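Local coordinates for amidase, hydantoinase/carbamoylase family (Paraburkholderia phymatum, PDB 6C0D), which probably hydrolyses N-carbamoyl-L-amino acids as a zinc-dependent homodimeric amidase of the peptidase M20 family, at residues G71-S77 / V126-I132; L21-L25 / I106-E110; L262-V268 / R301-M305; T214-G218 / P362-S366. All coordinates share one frame; numbering follows the deposited sequence. Where two conformers were deposited one is given.

Contact 1 (G71-S77 / V126-I132); sequences GTVFGRS and VDVASWI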
loop_
_atom_site.group_PDB
_atom_site.type_symbol
_atom_site.label_atom_id
_atom_site.label_comp_id
_atom_site.label_asym_id
_atom_site.label_seq_id
_atom_site.Cartn_x
_atom_site.Cartn_y
_atom_site.Cartn_z
ATOM N N GLY A 71 -6.600 -33.432 -19.240
ATOM C CA GLY A 71 -7.403 -33.509 -18.039
ATOM C C GLY A 71 -8.839 -33.062 -18.198
ATOM O O GLY A 71 -9.576 -33.036 -17.205
ATOM N N THR A 72 -9.263 -32.702 -19.407
ATOM C CA THR A 72 -10.672 -32.412 -19.632
ATOM C C THR A 72 -11.476 -33.703 -19.523
ATOM O O THR A 72 -11.027 -34.765 -19.964
ATOM C CB THR A 72 -10.858 -31.766 -21.008
ATOM O OG1 THR A 72 -10.389 -30.412 -20.964
ATOM C CG2 THR A 72 -12.325 -31.801 -21.469
ATOM N N VAL A 73 -12.648 -33.632 -18.899
ATOM C CA VAL A 73 -13.583 -34.752 -18.936
ATOM C C VAL A 73 -14.571 -34.442 -20.041
ATOM O O VAL A 73 -15.233 -33.394 -20.009
ATOM C CB VAL A 73 -14.305 -34.972 -17.595
ATOM C CG1 VAL A 73 -14.962 -36.361 -17.597
ATOM C CG2 VAL A 73 -13.337 -34.855 -16.434
ATOM N N PHE A 74 -14.662 -35.329 -21.028
ATOM C CA PHE A 74 -15.555 -35.108 -22.155
ATOM C C PHE A 74 -16.396 -36.354 -22.382
ATOM O O PHE A 74 -15.852 -37.450 -22.561
ATOM C CB PHE A 74 -14.776 -34.740 -23.423
ATOM C CG PHE A 74 -15.634 -34.078 -24.469
ATOM C CD1 PHE A 74 -15.861 -32.707 -24.430
ATOM C CD2 PHE A 74 -16.255 -34.834 -25.459
ATOM C CE1 PHE A 74 -16.681 -32.095 -25.381
ATOM C CE2 PHE A 74 -17.076 -34.223 -26.416
ATOM C CZ PHE A 74 -17.288 -32.856 -26.370
ATOM N N GLY A 75 -17.712 -36.178 -22.374
ATOM C CA GLY A 75 -18.643 -37.244 -22.667
ATOM C C GLY A 75 -19.310 -36.956 -23.995
ATOM O O GLY A 75 -20.139 -36.041 -24.097
ATOM N N ARG A 76 -18.924 -37.705 -25.025
ATOM C CA ARG A 76 -19.414 -37.479 -26.379
ATOM C C ARG A 76 -20.666 -38.319 -26.602
ATOM O O ARG A 76 -20.690 -39.508 -26.273
ATOM C CB ARG A 76 -18.336 -37.852 -27.394
ATOM C CG ARG A 76 -18.604 -37.468 -28.861
ATOM C CD ARG A 76 -17.406 -37.925 -29.698
ATOM N NE ARG A 76 -17.450 -37.514 -31.106
ATOM C CZ ARG A 76 -17.928 -38.276 -32.089
ATOM N NH1 ARG A 76 -18.440 -39.470 -31.809
ATOM N NH2 ARG A 76 -17.898 -37.849 -33.351
ATOM N N SER A 77 -21.707 -37.696 -27.137
ATOM C CA SER A 77 -22.892 -38.452 -27.521
ATOM C C SER A 77 -22.540 -39.566 -28.513
ATOM O O SER A 77 -21.615 -39.448 -29.329
ATOM C CB SER A 77 -23.923 -37.501 -28.139
ATOM O OG SER A 77 -25.116 -38.179 -28.502
ATOM N N VAL A 126 -26.139 -34.662 -27.560
ATOM C CA VAL A 126 -25.687 -33.706 -26.545
ATOM C C VAL A 126 -24.369 -34.224 -25.977
ATOM O O VAL A 126 -24.316 -35.359 -25.491
ATOM C CB VAL A 126 -26.718 -33.538 -25.418
ATOM C CG1 VAL A 126 -26.185 -32.540 -24.356
ATOM C CG2 VAL A 126 -28.072 -33.082 -25.996
ATOM N N ASP A 127 -23.306 -33.413 -26.069
ATOM C CA ASP A 127 -22.004 -33.702 -25.468
ATOM C C ASP A 127 -21.894 -32.935 -24.150
ATOM O O ASP A 127 -22.502 -31.873 -23.992
ATOM C CB ASP A 127 -20.826 -33.275 -26.367
ATOM C CG ASP A 127 -20.787 -33.975 -27.731
ATOM O OD1 ASP A 127 -21.411 -35.044 -27.938
ATOM O OD2 ASP A 127 -20.054 -33.457 -28.611
ATOM N N VAL A 128 -21.113 -33.466 -23.200
ATOM C CA VAL A 128 -20.946 -32.823 -21.897
ATOM C C VAL A 128 -19.463 -32.644 -21.603
ATOM O O VAL A 128 -18.681 -33.582 -21.777
ATOM C CB VAL A 128 -21.623 -33.654 -20.779
ATOM C CG1 VAL A 128 -21.488 -32.965 -19.433
ATOM C CG2 VAL A 128 -23.092 -33.894 -21.122
ATOM N N ALA A 129 -19.077 -31.472 -21.082
ATOM C CA ALA A 129 -17.656 -31.194 -20.878
ATOM C C ALA A 129 -17.358 -30.574 -19.519
ATOM O O ALA A 129 -18.115 -29.730 -19.027
ATOM C CB ALA A 129 -17.115 -30.246 -21.953
ATOM N N SER A 130 -16.222 -30.978 -18.938
ATOM C CA SER A 130 -15.553 -30.224 -17.874
ATOM C C SER A 130 -14.170 -29.846 -18.394
ATOM O O SER A 130 -13.259 -30.684 -18.408
ATOM C CB SER A 130 -15.451 -31.027 -16.576
ATOM O OG SER A 130 -14.660 -30.321 -15.624
ATOM N N TRP A 131 -14.013 -28.595 -18.833
ATOM C CA TRP A 131 -12.733 -28.147 -19.375
ATOM C C TRP A 131 -11.712 -28.000 -18.258
ATOM O O TRP A 131 -11.986 -27.352 -17.246
ATOM C CB TRP A 131 -12.889 -26.805 -20.086
ATOM C CG TRP A 131 -14.072 -26.717 -20.994
ATOM C CD1 TRP A 131 -15.176 -25.919 -20.839
ATOM C CD2 TRP A 131 -14.283 -27.465 -22.199
ATOM N NE1 TRP A 131 -16.049 -26.113 -21.888
ATOM C CE2 TRP A 131 -15.530 -27.062 -22.730
ATOM C CE3 TRP A 131 -13.529 -28.431 -22.888
ATOM C CZ2 TRP A 131 -16.042 -27.586 -23.915
ATOM C CZ3 TRP A 131 -14.048 -28.967 -24.060
ATOM C CH2 TRP A 131 -15.290 -28.541 -24.563
ATOM N N ILE A 132 -10.513 -28.563 -18.453
ATOM C CA ILE A 132 -9.487 -28.511 -17.410
ATOM C C ILE A 132 -9.008 -27.076 -17.206
ATOM O O ILE A 132 -8.888 -26.294 -18.159
ATOM C CB ILE A 132 -8.309 -29.450 -17.764
ATOM C CG1 ILE A 132 -7.296 -29.548 -16.612
ATOM C CG2 ILE A 132 -7.581 -28.969 -19.027
ATOM C CD1 ILE A 132 -7.851 -30.211 -15.359
HETATM O O HOH W 1 -26.270 -37.179 -26.011
#
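Val73 and Ser130 exchange two backbone hydrogen bonds, Ser130 N to Val73 O at 2.8 Å and Val73 N to Ser130 O at 3.1 Å. Gly75 and Val128 form the next hydrogen-bonded pair, with Gly75 N to Val128 O nearly straight (178°). Between them, in the non-hydrogen-bonded pair, Phe74 stands beside Ala129, whose small CB lets ring atom CD1 of Phe74 approach to 3.7 Å. The same ring carries Phe74 CE1 to Trp131 CH2 (3.9 Å), the indole meeting it near the edge, while the carbonyl O of Val128 lies over one face. These antiparallel strands, 73-76 and 125-130, belong to the sheet of the zinc-binding M20 domain; strand 83-88 flanks 125-130 on its other side. Side chains do the work of backbone at both ends. Thr72 OG1, beside its own backbone N (chi1 -74°), accepts from Ile132 N at 3.1 Å. Asp127 OD1 takes Ser77 N at 2.8 Å on its anti side, 31° out of the carboxylate plane, and OD2 turns to Arg188 and Gln189, which probably help fix the group's rotation. Met58 of helix 45-60 packs against Val73 and Val128, Ser130 OG bonds Ser90 OG, and Tyr192 OH holds Trp131 NE1.

Contact 2 (L21-L25 / I106-E110); sequences LLDDL and IYGLE
Helices 18-30 and 102-117 pack in the zinc-binding M20 domain, running roughly antiparallel, with local axes 9.8 Å apart at 141°. Ile106 sits centrally, meeting Leu21, Asp24 and Leu25. Its CG2, anti to the backbone N and reaching across, meets Asp24 CB at 3.7 Å and Leu21 CD1 at 3.9 Å, while Ile106 CG1 runs past Leu25 in the opposite direction and touches Leu25 CD2 at 3.7 Å. A beta-branched residue suits the spot because its two arms serve different neighbours. Leu21, with CG anti to its backbone N (chi1 171°), brings CD1 to Glu110 CB (3.9 Å), the two side chains crossing at about a right angle, and obliquely to the Tyr107 ring at CD1 (4.0 Å). Helix 399-419 closes over this apolar patch, Cys406 touching both Leu21 and Tyr107. At the other flank Asp24 OD2 rests 3.6 Å from Leu109 CD2. No hydrogen bond joins the segments, yet two buried acids flank the apolar contacts: Arg113 pairs with Asp24 OD2 and Glu110 OE1, Arg57 with Asp24 OD1, and Arg20 with Glu110 OE2. These arginines probably offset the mutual repulsion of the carboxylates and favour their ionised forms at the border of the apolar packing.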
loop_
_atom_site.group_PDB
_atom_site.type_symbol
_atom_site.label_atom_id
_atom_site.label_comp_id
_atom_site.label_asym_id
_atom_site.label_seq_id
_atom_site.Cartn_x
_atom_site.Cartn_y
_atom_site.Cartn_z
ATOM N N LEU A 21 -30.366 -34.405 -10.156
ATOM C CA LEU A 21 -29.520 -33.226 -10.360
ATOM C C LEU A 21 -28.817 -32.810 -9.071
ATOM O O LEU A 21 -27.588 -32.660 -9.038
ATOM C CB LEU A 21 -30.370 -32.071 -10.877
ATOM C CG LEU A 21 -29.670 -30.719 -10.934
ATOM C CD1 LEU A 21 -28.682 -30.716 -12.105
ATOM C CD2 LEU A 21 -30.711 -29.610 -11.066
ATOM N N LEU A 22 -29.588 -32.597 -8.001
ATOM C CA LEU A 22 -29.003 -32.163 -6.734
ATOM C C LEU A 22 -28.075 -33.226 -6.149
ATOM O O LEU A 22 -27.039 -32.894 -5.557
ATOM C CB LEU A 22 -30.115 -31.804 -5.739
ATOM C CG LEU A 22 -30.809 -30.512 -6.182
ATOM C CD1 LEU A 22 -32.160 -30.323 -5.482
ATOM C CD2 LEU A 22 -29.892 -29.336 -5.927
ATOM N N ASP A 23 -28.434 -34.511 -6.283
ATOM C CA ASP A 23 -27.568 -35.577 -5.763
ATOM C C ASP A 23 -26.189 -35.520 -6.413
ATOM O O ASP A 23 -25.164 -35.649 -5.733
ATOM C CB ASP A 23 -28.193 -36.960 -6.000
ATOM C CG ASP A 23 -29.396 -37.252 -5.093
ATOM O OD1 ASP A 23 -29.714 -36.437 -4.193
ATOM O OD2 ASP A 23 -30.026 -38.320 -5.290
ATOM N N ASP A 24 -26.147 -35.346 -7.741
ATOM C CA ASP A 24 -24.860 -35.259 -8.436
ATOM C C ASP A 24 -24.086 -34.003 -8.032
ATOM O O ASP A 24 -22.863 -34.054 -7.866
ATOM C CB ASP A 24 -25.051 -35.280 -9.951
ATOM C CG ASP A 24 -25.246 -36.690 -10.510
ATOM O OD1 ASP A 24 -24.935 -37.681 -9.809
ATOM O OD2 ASP A 24 -25.694 -36.796 -11.663
ATOM N N LEU A 25 -24.768 -32.860 -7.886
ATOM C CA LEU A 25 -24.068 -31.661 -7.429
ATOM C C LEU A 25 -23.453 -31.873 -6.055
ATOM O O LEU A 25 -22.327 -31.429 -5.795
ATOM C CB LEU A 25 -25.011 -30.455 -7.400
ATOM C CG LEU A 25 -25.161 -29.783 -8.761
ATOM C CD1 LEU A 25 -26.261 -28.757 -8.659
ATOM C CD2 LEU A 25 -23.847 -29.128 -9.196
ATOM N N ILE A 106 -22.686 -30.269 -14.179
ATOM C CA ILE A 106 -23.757 -31.186 -13.795
ATOM C C ILE A 106 -25.063 -30.850 -14.517
ATOM O O ILE A 106 -25.830 -31.759 -14.875
ATOM C CB ILE A 106 -23.931 -31.198 -12.269
ATOM C CG1 ILE A 106 -22.619 -31.612 -11.589
ATOM C CG2 ILE A 106 -25.087 -32.121 -11.855
ATOM C CD1 ILE A 106 -22.076 -32.961 -12.082
ATOM N N TYR A 107 -25.340 -29.565 -14.768
ATOM C CA TYR A 107 -26.455 -29.246 -15.664
ATOM C C TYR A 107 -26.300 -29.977 -16.993
ATOM O O TYR A 107 -27.254 -30.566 -17.508
ATOM C CB TYR A 107 -26.552 -27.742 -15.959
ATOM C CG TYR A 107 -27.283 -26.849 -14.971
ATOM C CD1 TYR A 107 -27.437 -27.198 -13.627
ATOM C CD2 TYR A 107 -27.781 -25.618 -15.391
ATOM C CE1 TYR A 107 -28.079 -26.339 -12.729
ATOM C CE2 TYR A 107 -28.417 -24.757 -14.509
ATOM C CZ TYR A 107 -28.569 -25.120 -13.181
ATOM O OH TYR A 107 -29.211 -24.273 -12.305
ATOM N N GLY A 108 -25.101 -29.925 -17.576
ATOM C CA GLY A 108 -24.901 -30.588 -18.858
ATOM C C GLY A 108 -25.215 -32.069 -18.780
ATOM O O GLY A 108 -25.911 -32.617 -19.636
ATOM N N LEU A 109 -24.736 -32.728 -17.727
ATOM C CA LEU A 109 -25.016 -34.146 -17.536
ATOM C C LEU A 109 -26.514 -34.401 -17.416
ATOM O O LEU A 109 -27.060 -35.312 -18.056
ATOM C CB LEU A 109 -24.278 -34.641 -16.284
ATOM C CG LEU A 109 -24.363 -36.107 -15.879
ATOM C CD1 LEU A 109 -23.779 -36.984 -16.981
ATOM C CD2 LEU A 109 -23.601 -36.312 -14.542
ATOM N N GLU A 110 -27.200 -33.615 -16.583
ATOM C CA GLU A 110 -28.624 -33.866 -16.390
ATOM C C GLU A 110 -29.402 -33.580 -17.663
ATOM O O GLU A 110 -30.370 -34.280 -17.982
ATOM C CB GLU A 110 -29.174 -33.012 -15.245
ATOM C CG GLU A 110 -30.693 -33.158 -15.061
ATOM C CD GLU A 110 -31.132 -34.580 -14.744
ATOM O OE1 GLU A 110 -30.308 -35.378 -14.233
ATOM O OE2 GLU A 110 -32.313 -34.913 -15.011
#

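Contact 3 (L262-V268 / R301-M305); sequences LADADTV and RLHAM. With EDO (1,2-ethanediol), chain F.
Leu262 O receives the N-H of Arg301 NE at 2.9 Å, lying exactly in the guanidinium plane, and a water that also accepts from Arg301 NH2 sits 3.3 Å away from Leu262 O. Arg301 gets there with an extended start and a bend at chi3 (-72°) that turns the guanidinium toward the end of helix 244-262. Asp264 lies over one face of that group: Asp264 OD2 is 3.6 Å from Arg301 NH2, a salt bridge of charges alone, since the oxygen is well out of plane. Asp296 makes a second salt bridge to Arg301, at NH1. Thr267 OG1 accepts from Asp264 N at 3.0 Å and bonds Asp296 as well, while Thr267 CG2 reaches tip to tip with Met305 CE at 3.6 Å; a threonine can serve the polar and apolar sides together. Leu262 CD1 packs at 3.9 Å on Met305 CG; the methionine spans both, meeting Thr267 with SD and CE. 1,2-Ethanediol, probably from the crystallisation liquor, donates through O2 to Asp266 O at 2.9 Å and also bonds Gly234 O of the second subunit. Asp264 OD1 accepts Asp266 N at 2.9 Å, making an Asx turn inside a type I beta turn, 264-267, which links helix 244-262 to strand 268-277 and packs against the first turns of helix 299-317.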
loop_
_atom_site.group_PDB
_atom_site.type_symbol
_atom_site.label_atom_id
_atom_site.label_comp_id
_atom_site.label_asym_id
_atom_site.label_seq_id
_atom_site.Cartn_x
_atom_site.Cartn_y
_atom_site.Cartn_z
ATOM N N LEU A 262 -17.838 8.527 -19.999
ATOM C CA LEU A 262 -17.947 7.525 -21.060
ATOM C C LEU A 262 -18.851 6.355 -20.696
ATOM O O LEU A 262 -19.358 5.672 -21.599
ATOM C CB LEU A 262 -16.559 6.974 -21.411
ATOM C CG LEU A 262 -15.552 7.965 -21.999
ATOM C CD1 LEU A 262 -14.157 7.356 -22.001
ATOM C CD2 LEU A 262 -15.983 8.361 -23.416
ATOM N N ALA A 263 -19.058 6.119 -19.403
ATOM C CA ALA A 263 -19.674 4.906 -18.893
ATOM C C ALA A 263 -21.181 4.875 -19.151
ATOM O O ALA A 263 -21.837 5.911 -19.273
ATOM C CB ALA A 263 -19.443 4.801 -17.380
ATOM N N ASP A 264 -21.733 3.656 -19.209
ATOM C CA ASP A 264 -23.151 3.469 -18.924
ATOM C C ASP A 264 -23.251 2.730 -17.589
ATOM O O ASP A 264 -22.248 2.553 -16.893
ATOM C CB ASP A 264 -23.884 2.768 -20.087
ATOM C CG ASP A 264 -23.506 1.310 -20.268
ATOM O OD1 ASP A 264 -22.801 0.708 -19.426
ATOM O OD2 ASP A 264 -23.940 0.738 -21.290
ATOM N N ALA A 265 -24.454 2.274 -17.231
ATOM C CA ALA A 265 -24.630 1.700 -15.896
ATOM C C ALA A 265 -23.856 0.403 -15.704
ATOM O O ALA A 265 -23.619 0.004 -14.553
ATOM C CB ALA A 265 -26.119 1.457 -15.608
ATOM N N ASP A 266 -23.444 -0.255 -16.793
ATOM C CA ASP A 266 -22.752 -1.533 -16.689
ATOM C C ASP A 266 -21.230 -1.404 -16.690
ATOM O O ASP A 266 -20.549 -2.349 -16.285
ATOM C CB ASP A 266 -23.163 -2.474 -17.838
ATOM C CG ASP A 266 -24.620 -2.934 -17.744
ATOM O OD1 ASP A 266 -25.237 -2.792 -16.669
ATOM O OD2 ASP A 266 -25.138 -3.459 -18.755
ATOM N N THR A 267 -20.684 -0.284 -17.149
ATOM C CA THR A 267 -19.229 -0.111 -17.168
ATOM C C THR A 267 -18.668 -0.250 -15.755
ATOM O O THR A 267 -19.270 0.245 -14.803
ATOM C CB THR A 267 -18.896 1.273 -17.726
ATOM O OG1 THR A 267 -19.626 1.478 -18.948
ATOM C CG2 THR A 267 -17.383 1.432 -17.994
ATOM N N VAL A 268 -17.508 -0.922 -15.607
ATOM C CA VAL A 268 -16.850 -0.996 -14.298
ATOM C C VAL A 268 -15.393 -0.571 -14.395
ATOM O O VAL A 268 -14.722 -0.781 -15.412
ATOM C CB VAL A 268 -16.938 -2.398 -13.643
ATOM C CG1 VAL A 268 -18.405 -2.721 -13.265
ATOM C CG2 VAL A 268 -16.309 -3.503 -14.517
ATOM N N ARG A 301 -16.456 1.624 -26.442
ATOM C CA ARG A 301 -16.302 2.282 -25.142
ATOM C C ARG A 301 -15.015 1.851 -24.464
ATOM O O ARG A 301 -14.300 2.679 -23.881
ATOM C CB ARG A 301 -17.490 1.971 -24.236
ATOM C CG ARG A 301 -17.372 2.704 -22.877
ATOM C CD ARG A 301 -18.495 2.337 -21.904
ATOM N NE ARG A 301 -19.757 2.940 -22.326
ATOM C CZ ARG A 301 -20.757 2.277 -22.897
ATOM N NH1 ARG A 301 -20.665 0.967 -23.112
ATOM N NH2 ARG A 301 -21.859 2.929 -23.245
ATOM N N LEU A 302 -14.712 0.555 -24.522
ATOM C CA LEU A 302 -13.500 0.052 -23.887
ATOM C C LEU A 302 -12.269 0.730 -24.469
ATOM O O LEU A 302 -11.360 1.122 -23.728
ATOM C CB LEU A 302 -13.427 -1.465 -24.057
ATOM C CG LEU A 302 -12.406 -2.277 -23.267
ATOM C CD1 LEU A 302 -12.619 -2.146 -21.737
ATOM C CD2 LEU A 302 -12.521 -3.746 -23.723
ATOM N N HIS A 303 -12.238 0.906 -25.797
ATOM C CA HIS A 303 -11.114 1.566 -26.452
ATOM C C HIS A 303 -11.098 3.060 -26.151
ATOM O O HIS A 303 -10.025 3.659 -26.017
ATOM C CB HIS A 303 -11.171 1.333 -27.973
ATOM C CG HIS A 303 -11.192 -0.112 -28.368
ATOM N ND1 HIS A 303 -11.526 -0.534 -29.639
ATOM C CD2 HIS A 303 -10.924 -1.234 -27.657
ATOM C CE1 HIS A 303 -11.465 -1.853 -29.692
ATOM N NE2 HIS A 303 -11.105 -2.303 -28.502
ATOM N N ALA A 304 -12.278 3.682 -26.063
ATOM C CA ALA A 304 -12.326 5.105 -25.726
ATOM C C ALA A 304 -11.849 5.342 -24.300
ATOM O O ALA A 304 -11.234 6.382 -24.018
ATOM C CB ALA A 304 -13.745 5.657 -25.889
ATOM N N MET A 305 -12.117 4.396 -23.393
ATOM C CA MET A 305 -11.623 4.525 -22.023
ATOM C C MET A 305 -10.106 4.442 -21.988
ATOM O O MET A 305 -9.443 5.237 -21.308
ATOM C CB MET A 305 -12.257 3.444 -21.142
ATOM C CG MET A 305 -13.747 3.690 -20.879
ATOM S SD MET A 305 -14.572 2.266 -20.134
ATOM C CE MET A 305 -13.972 2.432 -18.439
HETATM C C1 EDO F . -20.730 -6.376 -15.208
HETATM O O1 EDO F . -19.440 -5.895 -15.669
HETATM C C2 EDO F . -21.331 -5.475 -14.127
HETATM O O2 EDO F . -22.006 -4.354 -14.712
HETATM O O HOH W 2 -22.481 5.673 -22.536
#

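Contact 4 (T214-G218 / P362-S366); sequences TTIVG and PSGAS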
loop_
_atom_site.group_PDB
_atom_site.type_symbol
_atom_site.label_atom_id
_atom_site.label_comp_id
_atom_site.label_asym_id
_atom_site.label_seq_id
_atom_site.Cartn_x
_atom_site.Cartn_y
_atom_site.Cartn_z
ATOM N N THR A 214 -25.536 -11.539 -22.613
ATOM C CA THR A 214 -25.395 -10.879 -23.916
ATOM C C THR A 214 -23.969 -10.974 -24.435
ATOM O O THR A 214 -23.732 -11.329 -25.601
ATOM C CB THR A 214 -25.785 -9.405 -23.779
ATOM O OG1 THR A 214 -25.046 -8.844 -22.680
ATOM C CG2 THR A 214 -27.275 -9.284 -23.495
ATOM N N THR A 215 -23.013 -10.617 -23.581
ATOM C CA THR A 215 -21.627 -10.392 -23.964
ATOM C C THR A 215 -20.771 -10.673 -22.743
ATOM O O THR A 215 -21.157 -10.315 -21.624
ATOM C CB THR A 215 -21.407 -8.932 -24.396
ATOM O OG1 THR A 215 -22.313 -8.594 -25.445
ATOM C CG2 THR A 215 -19.972 -8.705 -24.876
ATOM N N ILE A 216 -19.625 -11.304 -22.955
ATOM C CA ILE A 216 -18.592 -11.402 -21.926
ATOM C C ILE A 216 -17.679 -10.183 -22.059
ATOM O O ILE A 216 -17.143 -9.920 -23.141
ATOM C CB ILE A 216 -17.816 -12.718 -22.066
ATOM C CG1 ILE A 216 -18.786 -13.897 -21.867
ATOM C CG2 ILE A 216 -16.652 -12.785 -21.079
ATOM C CD1 ILE A 216 -18.146 -15.261 -22.142
ATOM N N VAL A 217 -17.527 -9.414 -20.974
ATOM C CA VAL A 217 -16.904 -8.091 -21.095
ATOM C C VAL A 217 -15.436 -8.235 -21.474
ATOM O O VAL A 217 -14.779 -9.236 -21.161
ATOM C CB VAL A 217 -17.039 -7.280 -19.787
ATOM C CG1 VAL A 217 -18.521 -6.958 -19.492
ATOM C CG2 VAL A 217 -16.393 -8.053 -18.641
ATOM N N GLY A 218 -14.924 -7.236 -22.204
ATOM C CA GLY A 218 -13.492 -7.107 -22.366
ATOM C C GLY A 218 -12.857 -6.494 -21.126
ATOM O O GLY A 218 -13.551 -5.938 -20.271
ATOM N N PRO A 362 -24.785 -8.560 -19.253
ATOM C CA PRO A 362 -23.434 -9.006 -19.595
ATOM C C PRO A 362 -22.879 -9.898 -18.498
ATOM O O PRO A 362 -23.362 -9.895 -17.355
ATOM C CB PRO A 362 -22.647 -7.694 -19.684
ATOM C CG PRO A 362 -23.331 -6.828 -18.610
ATOM C CD PRO A 362 -24.804 -7.171 -18.749
ATOM N N SER A 363 -21.842 -10.656 -18.859
ATOM C CA SER A 363 -21.015 -11.353 -17.884
ATOM C C SER A 363 -19.807 -10.490 -17.547
ATOM O O SER A 363 -18.952 -10.251 -18.408
ATOM C CB SER A 363 -20.551 -12.716 -18.398
ATOM O OG SER A 363 -19.580 -13.246 -17.498
ATOM N N GLY A 364 -19.712 -10.054 -16.287
ATOM C CA GLY A 364 -18.562 -9.257 -15.898
ATOM C C GLY A 364 -17.301 -10.055 -15.650
ATOM O O GLY A 364 -16.236 -9.465 -15.433
ATOM N N ALA A 365 -17.398 -11.384 -15.677
ATOM C CA ALA A 365 -16.269 -12.272 -15.429
ATOM C C ALA A 365 -15.968 -13.095 -16.677
ATOM O O ALA A 365 -16.826 -13.267 -17.537
ATOM C CB ALA A 365 -16.560 -13.225 -14.260
ATOM N N SER A 366 -14.755 -13.637 -16.738
ATOM C CA SER A 366 -14.351 -14.468 -17.864
ATOM C C SER A 366 -14.747 -15.926 -17.631
ATOM O O SER A 366 -14.906 -16.380 -16.497
ATOM C CB SER A 366 -12.841 -14.350 -18.102
ATOM O OG SER A 366 -12.093 -14.652 -16.944
#
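A short parallel strand pairing joins strand 210-227 to the end of strand 358-363 near the centre of the chain, just where the second segment leaves the sheet for a loop that meets a buffer molecule. Ser363 N donates to Thr215 O at 2.9 Å, and Val217 N to Ser363 O at 3.1 Å, so Ser363 bonds to the residues either side of its partner Ile216, as a parallel bridge requires. The two methyls of Val217 straddle that oxygen: Val217 CG2 lies 3.4 Å from Ser363 O and 3.5 Å from Gly364 O, whereas Val217 CG1 leans obliquely on Pro362 CB (4.2 Å). Pro362 has no N-H to give, and Thr214 OG1, near its nitrogen, makes a weak hydrogen bond to Met361 O. This is a junction in the M20 fold, since strand 210-227 also pairs with strands 283-296 and 378-384. Ile216 CG2 passes 3.6 Å from Ala365 O, its branched chain also packing on Met380 and Ala369. Ser363 OG, anti to the backbone N (chi1 171°), donates to Ala365 O at 2.8 Å, linking the chain on either side of Gly364, and bonds His367 NE2 weakly. Ser366 N bonds a sulfonate oxygen of the buffer, probably from the crystallisation liquor, and Ala365 packs on Thr235 of the second subunit.

Contacts 1 and 2 lie in the zinc-binding part of the chain, their centres 14 Å apart, and touch where Val128 CG2 meets Gly108 O at 3.4 Å; helix 102-117 leads into strand 125-130, so the two share one helix-strand unit. Contact 3 lies on the opposite side of the chain's centre, about 36 Å from contact 1 between centres. Contact 4 lies between them, touching contact 3 (Asp266 OD2 to Pro362 CD, 3.7 Å) but about 10 Å from contact 1 at the nearest atoms. Its Ala365 side chain is about 7 Å from those of the zinc ligands His196 and Asp100, and the Trp131 side chain of contact 1 about 9 Å from the zinc. Contacts 3 and 4 both reach the second subunit; contacts 1 and 2 touch no other chain.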